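Local coordinates for uncharacterized protein (Treponema denticola ATCC 35404, PDB 6R9N) that senses Fe(II) and oxygen for bacterial chemotaxis, stabilising an iron-peroxy species at a non-haem di-iron centre in a metallo-beta-lactamase-like fold, at residues 194-199 / 238-243. Numbering follows the deposited sequence.
Sequences GFHVRY and LNWLSG
The imidazole of His196, which takes the edge of Trp240 against one face, is tied at both nitrogens: ND1 is hydrogen-bonded to the carbonyl of Ile192, one turn earlier in its own helix, and NE2 to the backbone N of Gly169. With its rotation fixed in this way, the buried ring offers a steady wall to the indole. The pair illustrates the T-shaped (edge-to-face) stack, with planes at 81° and 5.4 Å between the centroids of the imidazole and the six-membered ring. With chi1 at 169°, the indole of Trp240 swings away from its backbone N, and its benzo end reaches the neighbouring helix. Trp240 CH2 lies 3.7 Å from His196 CB, and Trp240 CZ3 sits over the imidazole face, offset toward the rim. Phe195 CD2 lies over the opposite face, likewise toward the rim, so the histidine stands between the indole and a residue that touches the bound peroxide, its own side chain remaining about 10 Å from that ligand. Leu241 CD1 adds a looser contact, 4.2 Å from His196 CD2. His196, Trp240 and Leu241 join the C-terminal ends of helices 185-199 and 232-242, while helix 203-215 packs against the latter through Leu241 and Ser242.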
loop_
_atom_site.group_PDB
_atom_site.type_symbol
_atom_site.label_atom_id
_atom_site.label_comp_id
_atom_site.label_asym_id
_atom_site.label_seq_id
_atom_site.Cartn_x
_atom_site.Cartn_y
_atom_site.Cartn_z
ATOM N N GLY A 194 12.815 -2.151 -13.916
ATOM C CA GLY A 194 12.762 -1.010 -13.020
ATOM C C GLY A 194 11.792 -1.221 -11.873
ATOM O O GLY A 194 12.098 -0.903 -10.721
ATOM N N PHE A 195 10.613 -1.772 -12.170
ATOM C CA PHE A 195 9.617 -1.998 -11.126
ATOM C C PHE A 195 10.134 -2.961 -10.058
ATOM O O PHE A 195 9.999 -2.699 -8.855
ATOM C CB PHE A 195 8.321 -2.515 -11.748
ATOM C CG PHE A 195 7.225 -2.741 -10.755
ATOM C CD1 PHE A 195 6.440 -1.682 -10.319
ATOM C CD2 PHE A 195 6.971 -4.015 -10.262
ATOM C CE1 PHE A 195 5.410 -1.887 -9.415
ATOM C CE2 PHE A 195 5.967 -4.225 -9.329
ATOM C CZ PHE A 195 5.181 -3.164 -8.909
ATOM N N HIS A 196 10.732 -4.089 -10.465
ATOM C CA HIS A 196 11.173 -5.049 -9.452
ATOM C C HIS A 196 12.397 -4.538 -8.694
ATOM O O HIS A 196 12.506 -4.723 -7.470
ATOM C CB HIS A 196 11.426 -6.418 -10.090
ATOM C CG HIS A 196 10.167 -7.141 -10.474
ATOM N ND1 HIS A 196 9.469 -6.858 -11.627
ATOM C CD2 HIS A 196 9.464 -8.111 -9.840
ATOM C CE1 HIS A 196 8.404 -7.639 -11.702
ATOM N NE2 HIS A 196 8.374 -8.405 -10.625
ATOM N N VAL A 197 13.313 -3.862 -9.392
ATOM C CA VAL A 197 14.488 -3.313 -8.721
ATOM C C VAL A 197 14.074 -2.330 -7.631
ATOM O O VAL A 197 14.675 -2.294 -6.549
ATOM C CB VAL A 197 15.432 -2.648 -9.744
ATOM C CG1 VAL A 197 16.404 -1.695 -9.040
ATOM C CG2 VAL A 197 16.182 -3.698 -10.539
ATOM N N ARG A 198 13.039 -1.520 -7.891
ATOM C CA ARG A 198 12.697 -0.433 -6.977
ATOM C C ARG A 198 11.636 -0.809 -5.949
ATOM O O ARG A 198 11.704 -0.330 -4.811
ATOM C CB ARG A 198 12.237 0.796 -7.769
ATOM C CG ARG A 198 11.810 2.007 -6.904
ATOM C CD ARG A 198 12.970 2.603 -6.032
ATOM N NE ARG A 198 12.464 3.711 -5.213
ATOM C CZ ARG A 198 11.871 3.547 -4.029
ATOM N NH1 ARG A 198 11.736 2.321 -3.509
ATOM N NH2 ARG A 198 11.413 4.598 -3.363
ATOM N N TYR A 199 10.672 -1.666 -6.296
ATOM C CA TYR A 199 9.543 -1.957 -5.408
ATOM C C TYR A 199 9.710 -3.227 -4.569
ATOM O O TYR A 199 9.118 -3.317 -3.492
ATOM C CB TYR A 199 8.237 -2.083 -6.210
ATOM C CG TYR A 199 7.702 -0.824 -6.865
ATOM C CD1 TYR A 199 8.380 -0.210 -7.917
ATOM C CD2 TYR A 199 6.482 -0.277 -6.463
ATOM C CE1 TYR A 199 7.866 0.934 -8.539
ATOM C CE2 TYR A 199 5.957 0.856 -7.073
ATOM C CZ TYR A 199 6.654 1.455 -8.111
ATOM O OH TYR A 199 6.124 2.570 -8.721
ATOM N N LEU A 238 11.581 -16.883 -12.757
ATOM C CA LEU A 238 12.063 -17.280 -11.436
ATOM C C LEU A 238 13.584 -17.199 -11.347
ATOM O O LEU A 238 14.126 -16.721 -10.339
ATOM C CB LEU A 238 11.584 -18.693 -11.105
ATOM C CG LEU A 238 10.069 -18.844 -11.020
ATOM C CD1 LEU A 238 9.653 -20.257 -10.615
ATOM C CD2 LEU A 238 9.523 -17.814 -10.054
ATOM N N ASN A 239 14.292 -17.645 -12.391
ATOM C CA ASN A 239 15.754 -17.580 -12.360
ATOM C C ASN A 239 16.230 -16.139 -12.274
ATOM O O ASN A 239 17.117 -15.813 -11.470
ATOM C CB ASN A 239 16.351 -18.259 -13.598
ATOM C CG ASN A 239 16.153 -19.764 -13.593
ATOM O OD1 ASN A 239 15.842 -20.366 -12.554
ATOM N ND2 ASN A 239 16.328 -20.385 -14.760
ATOM N N TRP A 240 15.621 -15.253 -13.067
ATOM C CA TRP A 240 16.003 -13.844 -13.054
ATOM C C TRP A 240 15.738 -13.211 -11.687
ATOM O O TRP A 240 16.584 -12.483 -11.150
ATOM C CB TRP A 240 15.254 -13.106 -14.157
ATOM C CG TRP A 240 15.360 -11.621 -14.082
ATOM C CD1 TRP A 240 16.388 -10.845 -14.535
ATOM C CD2 TRP A 240 14.387 -10.721 -13.539
ATOM N NE1 TRP A 240 16.117 -9.514 -14.306
ATOM C CE2 TRP A 240 14.896 -9.411 -13.695
ATOM C CE3 TRP A 240 13.134 -10.894 -12.939
ATOM C CZ2 TRP A 240 14.193 -8.287 -13.279
ATOM C CZ3 TRP A 240 12.441 -9.778 -12.519
ATOM C CH2 TRP A 240 12.972 -8.488 -12.690
ATOM N N LEU A 241 14.562 -13.479 -11.110
ATOM C CA LEU A 241 14.183 -12.831 -9.856
ATOM C C LEU A 241 15.079 -13.266 -8.701
ATOM O O LEU A 241 15.478 -12.437 -7.870
ATOM C CB LEU A 241 12.718 -13.139 -9.535
ATOM C CG LEU A 241 12.168 -12.421 -8.297
ATOM C CD1 LEU A 241 12.336 -10.896 -8.421
ATOM C CD2 LEU A 241 10.712 -12.801 -8.030
ATOM N N SER A 242 15.432 -14.557 -8.644
ATOM C CA SER A 242 16.153 -15.070 -7.486
ATOM C C SER A 242 17.510 -14.404 -7.317
ATOM O O SER A 242 18.012 -14.313 -6.195
ATOM C CB SER A 242 16.320 -16.586 -7.594
ATOM O OG SER A 242 17.191 -16.898 -8.660
ATOM N N GLY A 243 18.103 -13.909 -8.402
ATOM C CA GLY A 243 19.361 -13.203 -8.329
ATOM C C GLY A 243 19.270 -11.694 -8.362
ATOM O O GLY A 243 20.310 -11.031 -8.400
#